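Local structure of shikimate dehydrogenase (NADP(+)) (Thermus thermophilus, 2D5C) at residues 1-5 and 29-33; 47-51 and 89-94; 85-89 and 239-243; 104-110 and 230-234; 177-183 and 206-210. The protein catalyses the reversible NADPH-linked reduction of 3-dehydroshikimate to shikimate, the fourth of seven steps leading to chorismate and on to the aromatic amino acids. Residues are numbered along the deposited sequence.

How the contacts relate
From the N terminus, contact 1 closes a short loop round helix 16-26 and pairs strands 2-8 and 31-37 in the mixed sheet of the substrate-binding domain. Contact 2 follows in series. It sets helix 43-53 against the turn between strands 86-90 and 93-97 of that sheet. Contact 3 shares Gln89 with contact 2, and the two cross along the chain. It brings helix 229-244, from late in the sequence, back to strand 86-90, and its Trp243 packs on Phe4 of contact 1. Contact 4 nests inside the loop closed by contact 3 and joins the same helix to helix 100-110. Contact 5 nests inside contact 4, beside the parallel nucleotide-binding sheet. There Tyr207 meets Leu232.

Contact 1 (1-5 and 29-33); sequences MLRFA and LEGSY
Residues 2-5 and 31-33 are neighbouring parallel strands, their axes 4.7 Å apart and only 4° from parallel. They are the two strands of a beta-alpha-beta unit whose crossover helix is 16-26. The register pairs Leu2 with Gly31 (CA-CA 4.2 Å), Arg3 with Ser32 (5.2 Å) and Phe4 with Tyr33 (4.4 Å). Three backbone hydrogen bonds hold it: Leu2 N to Glu30 O (3.0 Å), Ser32 N to Leu2 O (2.8 Å) and Phe4 N to Ser32 O (2.8 Å). Gly31 is fully extended, and its CA lies 2.9 Å from Leu2 O, where a CB would clash. Leu2, Phe4 and Tyr33 share one face of the sheet. Leu2 CD1 meets Leu29 CD1 at 4.0 Å, and Phe4 CB meets Tyr33 CD2 at 3.4 Å. Tyr33 has chi1 t and its OH bonds to Asn58, close to the shikimate pocket. Helices 16-26 and 229-244 pack on this face, and Leu29 meets Leu29 of the second subunit. Arg3 and Ser32 occupy the other face. Ser32 is a p rotamer, and its OG accepts from Arg3 NH1 at 2.9 Å. A water bridges Ser32 OG (2.7 Å) and Phe4 O (2.8 Å).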
# COMPACT_ATOMS: atom_id res chain seq x y z
N MET A 1 -1.07 -1.07 16.54
CA MET A 1 -0.26 -2.17 15.94
C MET A 1 -0.88 -2.73 14.66
O MET A 1 -2.04 -2.48 14.34
CB MET A 1 -0.06 -3.29 16.96
CG MET A 1 -1.29 -3.67 17.75
SD MET A 1 -1.00 -5.06 18.87
CE MET A 1 -0.04 -4.26 20.18
N LEU A 2 -0.08 -3.49 13.93
CA LEU A 2 -0.49 -4.09 12.67
C LEU A 2 -1.57 -5.16 12.84
O LEU A 2 -1.39 -6.10 13.59
CB LEU A 2 0.75 -4.69 11.99
CG LEU A 2 1.82 -3.66 11.63
CD1 LEU A 2 3.17 -4.33 11.41
CD2 LEU A 2 1.38 -2.90 10.39
N ARG A 3 -2.68 -5.00 12.13
CA ARG A 3 -3.78 -5.95 12.19
C ARG A 3 -3.91 -6.65 10.85
O ARG A 3 -4.25 -6.02 9.84
CB ARG A 3 -5.10 -5.24 12.52
CG ARG A 3 -5.15 -4.57 13.88
CD ARG A 3 -4.70 -5.51 14.97
NE ARG A 3 -4.66 -4.87 16.28
CZ ARG A 3 -3.94 -5.33 17.31
NH1 ARG A 3 -3.20 -6.42 17.17
NH2 ARG A 3 -3.97 -4.69 18.47
N PHE A 4 -3.62 -7.95 10.84
CA PHE A 4 -3.69 -8.76 9.62
C PHE A 4 -4.67 -9.92 9.80
O PHE A 4 -5.12 -10.20 10.91
CB PHE A 4 -2.31 -9.32 9.29
CG PHE A 4 -1.27 -8.28 9.03
CD1 PHE A 4 -0.11 -8.24 9.79
CD2 PHE A 4 -1.43 -7.35 8.01
CE1 PHE A 4 0.88 -7.29 9.55
CE2 PHE A 4 -0.46 -6.39 7.75
CZ PHE A 4 0.71 -6.36 8.52
N ALA A 5 -4.99 -10.59 8.69
CA ALA A 5 -5.89 -11.73 8.75
C ALA A 5 -5.90 -12.50 7.44
O ALA A 5 -5.51 -11.98 6.40
CB ALA A 5 -7.32 -11.25 9.08
N LEU A 29 7.90 -6.16 15.65
CA LEU A 29 6.69 -5.38 15.43
C LEU A 29 5.53 -5.88 16.26
O LEU A 29 5.39 -7.08 16.50
CB LEU A 29 6.29 -5.43 13.95
CG LEU A 29 7.36 -5.00 12.97
CD1 LEU A 29 7.00 -5.47 11.56
CD2 LEU A 29 7.50 -3.50 13.02
N GLU A 30 4.68 -4.96 16.70
CA GLU A 30 3.51 -5.34 17.47
C GLU A 30 2.34 -5.49 16.49
O GLU A 30 2.12 -4.63 15.64
CB GLU A 30 3.19 -4.27 18.52
CG GLU A 30 4.27 -4.13 19.58
CD GLU A 30 3.90 -3.16 20.68
OE1 GLU A 30 2.87 -3.39 21.35
OE2 GLU A 30 4.63 -2.16 20.87
N GLY A 31 1.62 -6.59 16.62
CA GLY A 31 0.50 -6.81 15.73
C GLY A 31 -0.09 -8.19 15.88
O GLY A 31 0.38 -9.01 16.68
N SER A 32 -1.13 -8.46 15.11
CA SER A 32 -1.80 -9.75 15.16
C SER A 32 -2.17 -10.18 13.76
O SER A 32 -2.25 -9.36 12.85
CB SER A 32 -3.06 -9.66 16.02
OG SER A 32 -3.92 -8.65 15.54
N TYR A 33 -2.39 -11.48 13.60
CA TYR A 33 -2.77 -12.09 12.34
C TYR A 33 -3.71 -13.22 12.72
O TYR A 33 -3.27 -14.25 13.24
CB TYR A 33 -1.53 -12.65 11.62
CG TYR A 33 -1.81 -13.16 10.22
CD1 TYR A 33 -2.64 -14.25 10.01
CD2 TYR A 33 -1.27 -12.51 9.10
CE1 TYR A 33 -2.95 -14.70 8.71
CE2 TYR A 33 -1.56 -12.95 7.80
CZ TYR A 33 -2.40 -14.04 7.62
OH TYR A 33 -2.72 -14.47 6.34
O HOH W 1 -5.60 -9.63 13.60

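Contact 2 (47-51 and 89-94); sequences LKEVR and QVEGRL
Arg51 and Leu94 bury the most surface here, where helix 43-53 meets a beta hairpin. Residues 47-51 are helical. Residues 89-90 and 93-94 are antiparallel strand ends joined by a type I' turn from Val90 to Arg93, with Glu91 and Gly92 both at positive phi. Arg51 CA and Gly92 CA are closest, 4.5 Å apart. Arg51 is m at chi1 and t at chi2 and chi3. Its NH1 donates to Gly92 O at 2.8 Å, and its CG lies 3.7 Å from Leu94 CG, with Leu94 over one face of the guanidinium. Leu94 is m, t; its CD1 is 3.8 Å from Leu47 CB and its CD2 3.9 Å from Val50 CG1. Gln89 braces the turn: its OE1 accepts from Gly92 N at 2.9 Å, and its NE2 donates to Phe54 O. Asp72 forms a salt bridge with Arg51 and accepts from Leu94 N. The arginine's charge is therefore met by a carboxylate and one of its N-H groups by a turn carbonyl, while its aliphatic part packs on Leu94, which also meets Leu47 and Val50.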
# COMPACT_ATOMS: atom_id res chain seq x y z
N LEU A 47 -14.88 -7.24 3.15
CA LEU A 47 -13.89 -6.30 2.63
C LEU A 47 -14.20 -4.89 3.12
O LEU A 47 -13.29 -4.07 3.27
CB LEU A 47 -13.86 -6.34 1.10
CG LEU A 47 -13.39 -7.65 0.45
CD1 LEU A 47 -13.51 -7.53 -1.06
CD2 LEU A 47 -11.95 -7.96 0.85
N LYS A 48 -15.47 -4.61 3.39
CA LYS A 48 -15.86 -3.30 3.90
C LYS A 48 -15.21 -3.12 5.26
O LYS A 48 -14.73 -2.04 5.59
CB LYS A 48 -17.39 -3.21 4.05
CG LYS A 48 -18.11 -2.53 2.90
CD LYS A 48 -18.68 -1.18 3.33
CE LYS A 48 -19.76 -1.35 4.39
NZ LYS A 48 -20.30 -0.04 4.86
N GLU A 49 -15.21 -4.18 6.05
CA GLU A 49 -14.61 -4.14 7.37
C GLU A 49 -13.10 -4.02 7.26
O GLU A 49 -12.48 -3.29 8.02
CB GLU A 49 -14.97 -5.41 8.14
CG GLU A 49 -16.44 -5.51 8.49
CD GLU A 49 -16.83 -6.92 8.88
OE1 GLU A 49 -16.72 -7.84 8.03
OE2 GLU A 49 -17.26 -7.12 10.03
N VAL A 50 -12.53 -4.73 6.29
CA VAL A 50 -11.08 -4.69 6.06
C VAL A 50 -10.64 -3.25 5.82
O VAL A 50 -9.59 -2.83 6.29
CB VAL A 50 -10.68 -5.56 4.85
CG1 VAL A 50 -9.20 -5.36 4.52
CG2 VAL A 50 -10.94 -7.02 5.16
N ARG A 51 -11.46 -2.50 5.10
CA ARG A 51 -11.14 -1.11 4.80
C ARG A 51 -10.97 -0.27 6.05
O ARG A 51 -10.20 0.70 6.05
CB ARG A 51 -12.24 -0.49 3.93
CG ARG A 51 -12.34 -1.08 2.54
CD ARG A 51 -13.55 -0.53 1.80
NE ARG A 51 -13.68 -1.09 0.46
CZ ARG A 51 -13.06 -0.61 -0.61
NH1 ARG A 51 -12.27 0.45 -0.52
NH2 ARG A 51 -13.24 -1.20 -1.79
N GLN A 89 -4.51 -2.41 2.60
CA GLN A 89 -5.47 -1.35 2.88
C GLN A 89 -4.74 -0.05 3.22
O GLN A 89 -3.94 -0.00 4.16
CB GLN A 89 -6.40 -1.76 4.05
CG GLN A 89 -7.43 -0.69 4.48
CD GLN A 89 -6.86 0.36 5.44
OE1 GLN A 89 -6.84 1.55 5.13
NE2 GLN A 89 -6.39 -0.09 6.59
N VAL A 90 -5.01 0.99 2.43
CA VAL A 90 -4.42 2.31 2.66
C VAL A 90 -5.53 3.35 2.46
O VAL A 90 -6.20 3.37 1.43
CB VAL A 90 -3.26 2.60 1.68
CG1 VAL A 90 -2.03 1.77 2.06
CG2 VAL A 90 -3.69 2.28 0.26
N GLU A 91 -5.73 4.20 3.47
CA GLU A 91 -6.76 5.24 3.45
C GLU A 91 -8.15 4.70 3.11
O GLU A 91 -8.96 5.39 2.48
CB GLU A 91 -6.37 6.37 2.48
CG GLU A 91 -5.46 7.40 3.13
CD GLU A 91 -5.08 8.56 2.23
OE1 GLU A 91 -5.62 8.65 1.10
OE2 GLU A 91 -4.25 9.38 2.66
N GLY A 92 -8.41 3.48 3.55
CA GLY A 92 -9.70 2.85 3.30
C GLY A 92 -9.87 2.29 1.91
O GLY A 92 -10.97 1.84 1.55
N ARG A 93 -8.80 2.34 1.11
CA ARG A 93 -8.81 1.82 -0.25
C ARG A 93 -8.16 0.44 -0.21
O ARG A 93 -7.30 0.19 0.63
CB ARG A 93 -8.01 2.74 -1.17
CG ARG A 93 -8.30 4.24 -1.01
CD ARG A 93 -9.74 4.58 -1.32
NE ARG A 93 -9.97 6.01 -1.16
CZ ARG A 93 -11.13 6.62 -1.40
NH1 ARG A 93 -12.17 5.90 -1.79
NH2 ARG A 93 -11.24 7.93 -1.24
N LEU A 94 -8.58 -0.45 -1.10
CA LEU A 94 -8.02 -1.80 -1.13
C LEU A 94 -7.29 -2.04 -2.44
O LEU A 94 -7.84 -1.80 -3.52
CB LEU A 94 -9.14 -2.84 -0.98
CG LEU A 94 -10.04 -2.80 0.27
CD1 LEU A 94 -11.02 -3.98 0.20
CD2 LEU A 94 -9.20 -2.88 1.55

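Contact 3 (85-89 and 239-243); sequences NTVLQ and AFRLW. With SKM ((3R,4S,5R)-3,4,5-trihydroxycyclohex-1-ene-1-carboxylic acid), chain E; SO4 (sulfate ion), chain F.
The shikimate pocket borders this contact at Asn85, just before strand 86-89. Asn85 ND2 donates to O12 of the bound shikimate at 3.0 Å and weakly to O7 at 3.4 Å; Lys64, the proton acceptor, also binds this ligand. Asn85 and Thr86 both face Phe97 in a classic beta bulge. Helix 239-243 runs nearly along the strand, with axes 8.8 Å apart at a crossing angle of -15°. Thr86 CA is 6.2 Å from Ala239 CA, and Leu88 CA is 6.0 Å from Trp243 CA. Trp243, m at chi1 with chi2 -35°, donates from NE1 to Val87 O at 2.9 Å. Thr86 faces the helix: OG1 is 3.5 Å from Ala239 CB, and CG2 is 3.9 Å from Leu242 CD1 and 3.5 Å from Trp243 NE1. Leu88, t then p, brings CD1 to 4.1 Å from Trp243 CD1 at the indole edge. Trp243 stacks on Phe4 of strand 2-8. Helix 229-244 thus packs on the mixed sheet, where strand 86-90 lies between strands 56-59 and 93-97, and Leu88 meets Leu88 of the second subunit.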
# COMPACT_ATOMS: atom_id res chain seq x y z
N ASN A 85 -4.39 -12.86 -3.87
CA ASN A 85 -4.18 -13.58 -2.61
C ASN A 85 -3.70 -12.63 -1.51
O ASN A 85 -3.61 -13.00 -0.34
CB ASN A 85 -3.16 -14.71 -2.80
CG ASN A 85 -1.73 -14.24 -2.62
OD1 ASN A 85 -1.30 -13.24 -3.21
ND2 ASN A 85 -0.97 -14.96 -1.80
N THR A 86 -3.40 -11.39 -1.89
CA THR A 86 -2.94 -10.41 -0.92
C THR A 86 -3.59 -9.05 -1.17
O THR A 86 -3.56 -8.53 -2.29
CB THR A 86 -1.41 -10.24 -1.01
OG1 THR A 86 -0.78 -11.51 -0.76
CG2 THR A 86 -0.91 -9.23 0.03
N VAL A 87 -4.18 -8.49 -0.12
CA VAL A 87 -4.83 -7.19 -0.19
C VAL A 87 -4.19 -6.23 0.80
O VAL A 87 -3.96 -6.59 1.96
CB VAL A 87 -6.34 -7.30 0.11
CG1 VAL A 87 -6.99 -5.91 0.05
CG2 VAL A 87 -7.01 -8.26 -0.87
N LEU A 88 -3.87 -5.02 0.33
CA LEU A 88 -3.28 -3.96 1.17
C LEU A 88 -4.34 -2.88 1.36
O LEU A 88 -5.00 -2.49 0.40
CB LEU A 88 -2.07 -3.34 0.46
CG LEU A 88 -1.55 -2.01 1.01
CD1 LEU A 88 -1.04 -2.20 2.43
CD2 LEU A 88 -0.43 -1.47 0.11
N GLN A 89 -4.51 -2.41 2.60
CA GLN A 89 -5.47 -1.35 2.88
C GLN A 89 -4.74 -0.05 3.22
O GLN A 89 -3.94 -0.00 4.16
CB GLN A 89 -6.40 -1.76 4.05
CG GLN A 89 -7.43 -0.69 4.48
CD GLN A 89 -6.86 0.36 5.44
OE1 GLN A 89 -6.84 1.55 5.13
NE2 GLN A 89 -6.39 -0.09 6.59
N ALA A 239 4.02 -11.16 0.99
CA ALA A 239 2.82 -10.37 1.31
C ALA A 239 3.14 -9.43 2.47
O ALA A 239 2.71 -8.28 2.49
CB ALA A 239 1.65 -11.29 1.69
N PHE A 240 3.90 -9.94 3.44
CA PHE A 240 4.28 -9.12 4.59
C PHE A 240 5.09 -7.90 4.14
O PHE A 240 4.93 -6.80 4.68
CB PHE A 240 5.08 -9.95 5.60
CG PHE A 240 5.13 -9.33 6.96
CD1 PHE A 240 4.25 -9.74 7.96
CD2 PHE A 240 6.05 -8.32 7.24
CE1 PHE A 240 4.29 -9.14 9.23
CE2 PHE A 240 6.10 -7.72 8.49
CZ PHE A 240 5.21 -8.13 9.49
N ARG A 241 5.98 -8.09 3.17
CA ARG A 241 6.78 -6.99 2.68
C ARG A 241 5.86 -6.01 1.95
O ARG A 241 6.07 -4.81 2.03
CB ARG A 241 7.90 -7.47 1.74
CG ARG A 241 8.84 -6.35 1.32
CD ARG A 241 9.96 -6.87 0.45
NE ARG A 241 9.46 -7.49 -0.76
CZ ARG A 241 10.20 -8.16 -1.63
NH1 ARG A 241 11.51 -8.31 -1.42
NH2 ARG A 241 9.64 -8.68 -2.72
N LEU A 242 4.86 -6.51 1.22
CA LEU A 242 3.94 -5.59 0.55
C LEU A 242 3.25 -4.72 1.59
O LEU A 242 3.11 -3.51 1.40
CB LEU A 242 2.86 -6.34 -0.24
CG LEU A 242 3.28 -7.13 -1.48
CD1 LEU A 242 2.04 -7.74 -2.12
CD2 LEU A 242 3.99 -6.23 -2.46
N TRP A 243 2.82 -5.33 2.69
CA TRP A 243 2.13 -4.59 3.73
C TRP A 243 2.98 -3.61 4.53
O TRP A 243 2.50 -2.54 4.90
CB TRP A 243 1.48 -5.55 4.74
CG TRP A 243 0.45 -6.45 4.17
CD1 TRP A 243 -0.45 -6.16 3.17
CD2 TRP A 243 0.18 -7.79 4.58
NE1 TRP A 243 -1.26 -7.25 2.93
CE2 TRP A 243 -0.89 -8.27 3.79
CE3 TRP A 243 0.74 -8.64 5.55
CZ2 TRP A 243 -1.42 -9.56 3.93
CZ3 TRP A 243 0.21 -9.94 5.69
CH2 TRP A 243 -0.85 -10.37 4.88
O12 SKM E . -2.24 -17.58 -1.18
C8 SKM E . -2.21 -18.19 0.12
C6 SKM E . -2.96 -17.27 1.13
O7 SKM E . -2.33 -15.99 1.16
C5 SKM E . -2.95 -17.88 2.55
C4 SKM E . -3.13 -19.40 2.56
C1 SKM E . -3.36 -20.07 3.87
O2 SKM E . -3.41 -19.32 4.99
O3 SKM E . -3.50 -21.28 3.94
C10 SKM E . -3.08 -20.16 1.46
C9 SKM E . -2.87 -19.60 0.07
O11 SKM E . -4.14 -19.51 -0.59
S SO4 F . 7.71 -5.03 -2.94
O1 SO4 F . 7.01 -5.78 -1.68
O2 SO4 F . 6.99 -3.77 -3.06
O3 SO4 F . 8.98 -4.87 -2.72
O4 SO4 F . 7.37 -5.88 -4.06

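Contact 4 (104-110 and 230-234); sequences FLEALKA and PMLAW
Helix 104-110 crosses helix 230-234 at 129°, with the axes 8.0 Å apart. The approach is tightest at Ala107 and Met231, whose CA atoms are 5.0 Å apart. Apolar packing centres on Ala107. Its CB lies 3.8 Å from Pro230 CB, 4.2 Å from Met231 CB and 4.3 Å from Trp234 CD1, and it reaches the backbone at Met231 N, 3.5 Å away. The small methyl lets the helices come this close. Ala110 CB is 4.2 Å from Trp234 NE1. A Met-aromatic contact flanks Ala107. Met231 is extended, t at all three chi angles, and puts SD at the edge of the Phe104 ring, 3.6 Å from CD1; Phe104 is t. A CH-pi contact also forms: Glu106 CB sits 3.6 Å from the centroid of the five-membered ring of Trp234 and over its face. Trp234 has chi1 near -92°. Phe104 also packs on helix 126-137, and Met231 on Leu205, an NADP(+)-binding residue. No hydrogen bond joins the two segments, so they meet through van der Waals, sulfur and pi contacts next to the cofactor and substrate sites.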
# COMPACT_ATOMS: atom_id res chain seq x y z
N PHE A 104 6.10 -18.85 -5.60
CA PHE A 104 6.38 -20.16 -6.18
C PHE A 104 7.81 -20.24 -6.76
O PHE A 104 8.54 -21.20 -6.50
CB PHE A 104 5.34 -20.47 -7.26
CG PHE A 104 5.54 -21.79 -7.92
CD1 PHE A 104 5.15 -22.96 -7.29
CD2 PHE A 104 6.15 -21.86 -9.16
CE1 PHE A 104 5.36 -24.19 -7.89
CE2 PHE A 104 6.36 -23.09 -9.77
CZ PHE A 104 5.96 -24.25 -9.13
N LEU A 105 8.21 -19.24 -7.53
CA LEU A 105 9.55 -19.23 -8.11
C LEU A 105 10.63 -19.17 -7.02
O LEU A 105 11.65 -19.84 -7.13
CB LEU A 105 9.71 -18.05 -9.08
CG LEU A 105 8.87 -18.09 -10.36
CD1 LEU A 105 9.18 -16.88 -11.26
CD2 LEU A 105 9.18 -19.38 -11.11
N GLU A 106 10.39 -18.40 -5.97
CA GLU A 106 11.36 -18.29 -4.88
C GLU A 106 11.48 -19.65 -4.18
O GLU A 106 12.59 -20.09 -3.85
CB GLU A 106 10.92 -17.24 -3.85
CG GLU A 106 10.74 -15.82 -4.40
CD GLU A 106 12.05 -15.09 -4.63
OE1 GLU A 106 12.03 -13.85 -4.65
OE2 GLU A 106 13.10 -15.76 -4.80
N ALA A 107 10.35 -20.30 -3.97
CA ALA A 107 10.33 -21.62 -3.32
C ALA A 107 11.08 -22.65 -4.16
O ALA A 107 11.83 -23.47 -3.62
CB ALA A 107 8.89 -22.08 -3.09
N LEU A 108 10.90 -22.61 -5.48
CA LEU A 108 11.60 -23.54 -6.36
C LEU A 108 13.10 -23.41 -6.19
O LEU A 108 13.81 -24.41 -6.07
CB LEU A 108 11.25 -23.30 -7.83
CG LEU A 108 9.94 -23.79 -8.44
CD1 LEU A 108 10.09 -23.73 -9.97
CD2 LEU A 108 9.65 -25.23 -8.02
N LYS A 109 13.61 -22.18 -6.19
CA LYS A 109 15.05 -21.98 -6.03
C LYS A 109 15.51 -22.49 -4.66
O LYS A 109 16.56 -23.11 -4.55
CB LYS A 109 15.40 -20.50 -6.17
CG LYS A 109 15.11 -19.93 -7.54
CD LYS A 109 15.62 -18.50 -7.66
CE LYS A 109 15.33 -17.93 -9.04
NZ LYS A 109 15.89 -16.56 -9.18
N ALA A 110 14.71 -22.23 -3.63
CA ALA A 110 15.03 -22.67 -2.28
C ALA A 110 15.07 -24.19 -2.17
O ALA A 110 15.70 -24.74 -1.27
CB ALA A 110 14.02 -22.11 -1.30
N PRO A 230 7.33 -24.59 1.39
CA PRO A 230 8.20 -23.51 0.93
C PRO A 230 7.42 -22.41 0.20
O PRO A 230 7.68 -21.23 0.42
CB PRO A 230 9.20 -24.23 0.04
CG PRO A 230 9.32 -25.58 0.73
CD PRO A 230 7.88 -25.91 1.02
N MET A 231 6.47 -22.79 -0.66
CA MET A 231 5.68 -21.79 -1.38
C MET A 231 4.80 -21.02 -0.39
O MET A 231 4.63 -19.81 -0.51
CB MET A 231 4.78 -22.45 -2.43
CG MET A 231 3.95 -21.45 -3.25
SD MET A 231 2.97 -22.27 -4.52
CE MET A 231 1.84 -20.94 -5.03
N LEU A 232 4.23 -21.73 0.58
CA LEU A 232 3.37 -21.08 1.56
C LEU A 232 4.15 -19.99 2.30
O LEU A 232 3.65 -18.88 2.49
CB LEU A 232 2.84 -22.12 2.57
CG LEU A 232 1.89 -21.59 3.65
CD1 LEU A 232 0.65 -21.01 3.01
CD2 LEU A 232 1.51 -22.73 4.60
N ALA A 233 5.37 -20.32 2.69
CA ALA A 233 6.24 -19.39 3.42
C ALA A 233 6.67 -18.20 2.58
O ALA A 233 6.70 -17.06 3.08
CB ALA A 233 7.47 -20.12 3.93
N TRP A 234 7.03 -18.44 1.33
CA TRP A 234 7.45 -17.34 0.47
C TRP A 234 6.31 -16.42 0.06
O TRP A 234 6.48 -15.19 0.08
CB TRP A 234 8.17 -17.89 -0.77
CG TRP A 234 9.63 -17.99 -0.56
CD1 TRP A 234 10.35 -19.12 -0.29
CD2 TRP A 234 10.56 -16.91 -0.57
NE1 TRP A 234 11.68 -18.81 -0.12
CE2 TRP A 234 11.84 -17.46 -0.29
CE3 TRP A 234 10.45 -15.53 -0.78
CZ2 TRP A 234 12.99 -16.67 -0.22
CZ3 TRP A 234 11.59 -14.75 -0.71
CH2 TRP A 234 12.85 -15.32 -0.43

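Contact 5 (177-183 and 206-210); sequences NATRVGL and VYRPL
Asn177 ends strand 174-177 and starts a loop knitted together by its own side chains. Asn177 is t, and its OD1 accepts from Thr179 N at 3.0 Å, an Asx turn, and from Thr179 OG1 at 2.7 Å. Thr179 is p, and its OG1 accepts from Val181 N at 3.0 Å, an ST turn. Arg180 to Leu183 form a type II turn, with Leu183 N bonded to Arg180 O at 3.1 Å and Gly182 at phi 108°. This curl wraps round Val206, chi1 t, the residue with the largest area covered by the other segment. Val206 CG2 lies 3.9 Å from Asn177 ND2 and 3.7 Å from Thr179 O; CG1 lies 4.1 Å from Gly182 O and 3.8 Å from Leu183 CA. Gly182 O also meets Pro209 CD at 3.6 Å, beside the cis peptide bond before Pro209. Leu183 CA is 3.5 Å from Arg208 O in a CH...O contact. Tyr207 turns away and belongs to the shikimate site. Both loops follow the carboxyl ends of adjacent parallel strands, 174-177 and 201-204, the edge where a Rossmann fold binds its nucleotide; Thr179 lies beside Gly123 of the NADP(+) site.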
# COMPACT_ATOMS: atom_id res chain seq x y z
N ASN A 177 1.17 -30.03 -8.68
CA ASN A 177 -0.24 -30.25 -8.39
C ASN A 177 -0.84 -28.97 -7.84
O ASN A 177 -0.51 -28.55 -6.74
CB ASN A 177 -0.47 -31.36 -7.37
CG ASN A 177 -1.93 -31.47 -6.98
OD1 ASN A 177 -2.82 -31.39 -7.84
ND2 ASN A 177 -2.20 -31.66 -5.69
N ALA A 178 -1.73 -28.37 -8.63
CA ALA A 178 -2.42 -27.15 -8.24
C ALA A 178 -3.92 -27.44 -8.16
O ALA A 178 -4.75 -26.54 -8.28
CB ALA A 178 -2.13 -26.01 -9.25
N THR A 179 -4.27 -28.71 -7.97
CA THR A 179 -5.67 -29.09 -7.84
C THR A 179 -5.85 -29.29 -6.34
O THR A 179 -4.88 -29.27 -5.58
CB THR A 179 -6.02 -30.44 -8.52
OG1 THR A 179 -5.48 -31.52 -7.74
CG2 THR A 179 -5.47 -30.50 -9.93
N ARG A 180 -7.08 -29.49 -5.89
CA ARG A 180 -7.26 -29.75 -4.47
C ARG A 180 -7.36 -31.26 -4.21
O ARG A 180 -7.69 -31.68 -3.10
CB ARG A 180 -8.49 -29.02 -3.93
CG ARG A 180 -8.30 -27.52 -3.90
CD ARG A 180 -9.26 -26.87 -2.92
NE ARG A 180 -10.65 -27.08 -3.30
CZ ARG A 180 -11.62 -27.37 -2.43
NH1 ARG A 180 -11.35 -27.49 -1.14
NH2 ARG A 180 -12.87 -27.53 -2.86
N VAL A 181 -7.08 -32.07 -5.24
CA VAL A 181 -7.13 -33.52 -5.08
C VAL A 181 -6.00 -33.88 -4.12
O VAL A 181 -4.85 -33.48 -4.31
CB VAL A 181 -6.92 -34.28 -6.41
CG1 VAL A 181 -6.92 -35.80 -6.15
CG2 VAL A 181 -8.03 -33.95 -7.39
N GLY A 182 -6.34 -34.62 -3.07
CA GLY A 182 -5.32 -35.00 -2.11
C GLY A 182 -5.47 -34.26 -0.80
O GLY A 182 -4.92 -34.69 0.22
N LEU A 183 -6.19 -33.15 -0.82
CA LEU A 183 -6.40 -32.37 0.40
C LEU A 183 -7.13 -33.22 1.44
O LEU A 183 -8.24 -33.70 1.19
CB LEU A 183 -7.20 -31.10 0.08
CG LEU A 183 -7.56 -30.16 1.24
CD1 LEU A 183 -6.31 -29.64 1.91
CD2 LEU A 183 -8.38 -29.01 0.69
N VAL A 206 -0.74 -28.65 -2.10
CA VAL A 206 -1.51 -29.19 -0.98
C VAL A 206 -0.49 -29.58 0.09
O VAL A 206 0.48 -30.29 -0.21
CB VAL A 206 -2.30 -30.47 -1.37
CG1 VAL A 206 -2.87 -31.15 -0.10
CG2 VAL A 206 -3.43 -30.11 -2.32
N TYR A 207 -0.70 -29.10 1.31
CA TYR A 207 0.21 -29.43 2.41
C TYR A 207 -0.51 -30.05 3.62
O TYR A 207 0.03 -30.09 4.72
CB TYR A 207 1.03 -28.19 2.83
CG TYR A 207 0.21 -26.98 3.20
CD1 TYR A 207 -0.46 -26.92 4.41
CD2 TYR A 207 0.09 -25.91 2.31
CE1 TYR A 207 -1.25 -25.81 4.74
CE2 TYR A 207 -0.69 -24.81 2.63
CZ TYR A 207 -1.36 -24.76 3.84
OH TYR A 207 -2.13 -23.67 4.15
N ARG A 208 -1.73 -30.52 3.39
CA ARG A 208 -2.52 -31.21 4.41
C ARG A 208 -3.14 -32.43 3.75
O ARG A 208 -4.15 -32.33 3.05
CB ARG A 208 -3.65 -30.32 4.95
CG ARG A 208 -3.22 -29.33 6.03
CD ARG A 208 -4.44 -28.69 6.69
NE ARG A 208 -4.08 -27.83 7.81
CZ ARG A 208 -3.58 -28.27 8.96
NH1 ARG A 208 -3.37 -29.57 9.15
NH2 ARG A 208 -3.28 -27.41 9.93
N PRO A 209 -2.54 -33.62 3.96
CA PRO A 209 -1.34 -33.93 4.73
C PRO A 209 -0.08 -33.34 4.09
O PRO A 209 -0.10 -33.00 2.91
CB PRO A 209 -1.33 -35.45 4.72
CG PRO A 209 -1.87 -35.76 3.35
CD PRO A 209 -3.04 -34.81 3.26
N LEU A 210 1.01 -33.24 4.85
CA LEU A 210 2.25 -32.69 4.30
C LEU A 210 2.77 -33.59 3.17
O LEU A 210 3.06 -33.11 2.07
CB LEU A 210 3.32 -32.56 5.39
CG LEU A 210 4.67 -31.98 4.95
CD1 LEU A 210 4.48 -30.54 4.43
CD2 LEU A 210 5.66 -31.99 6.12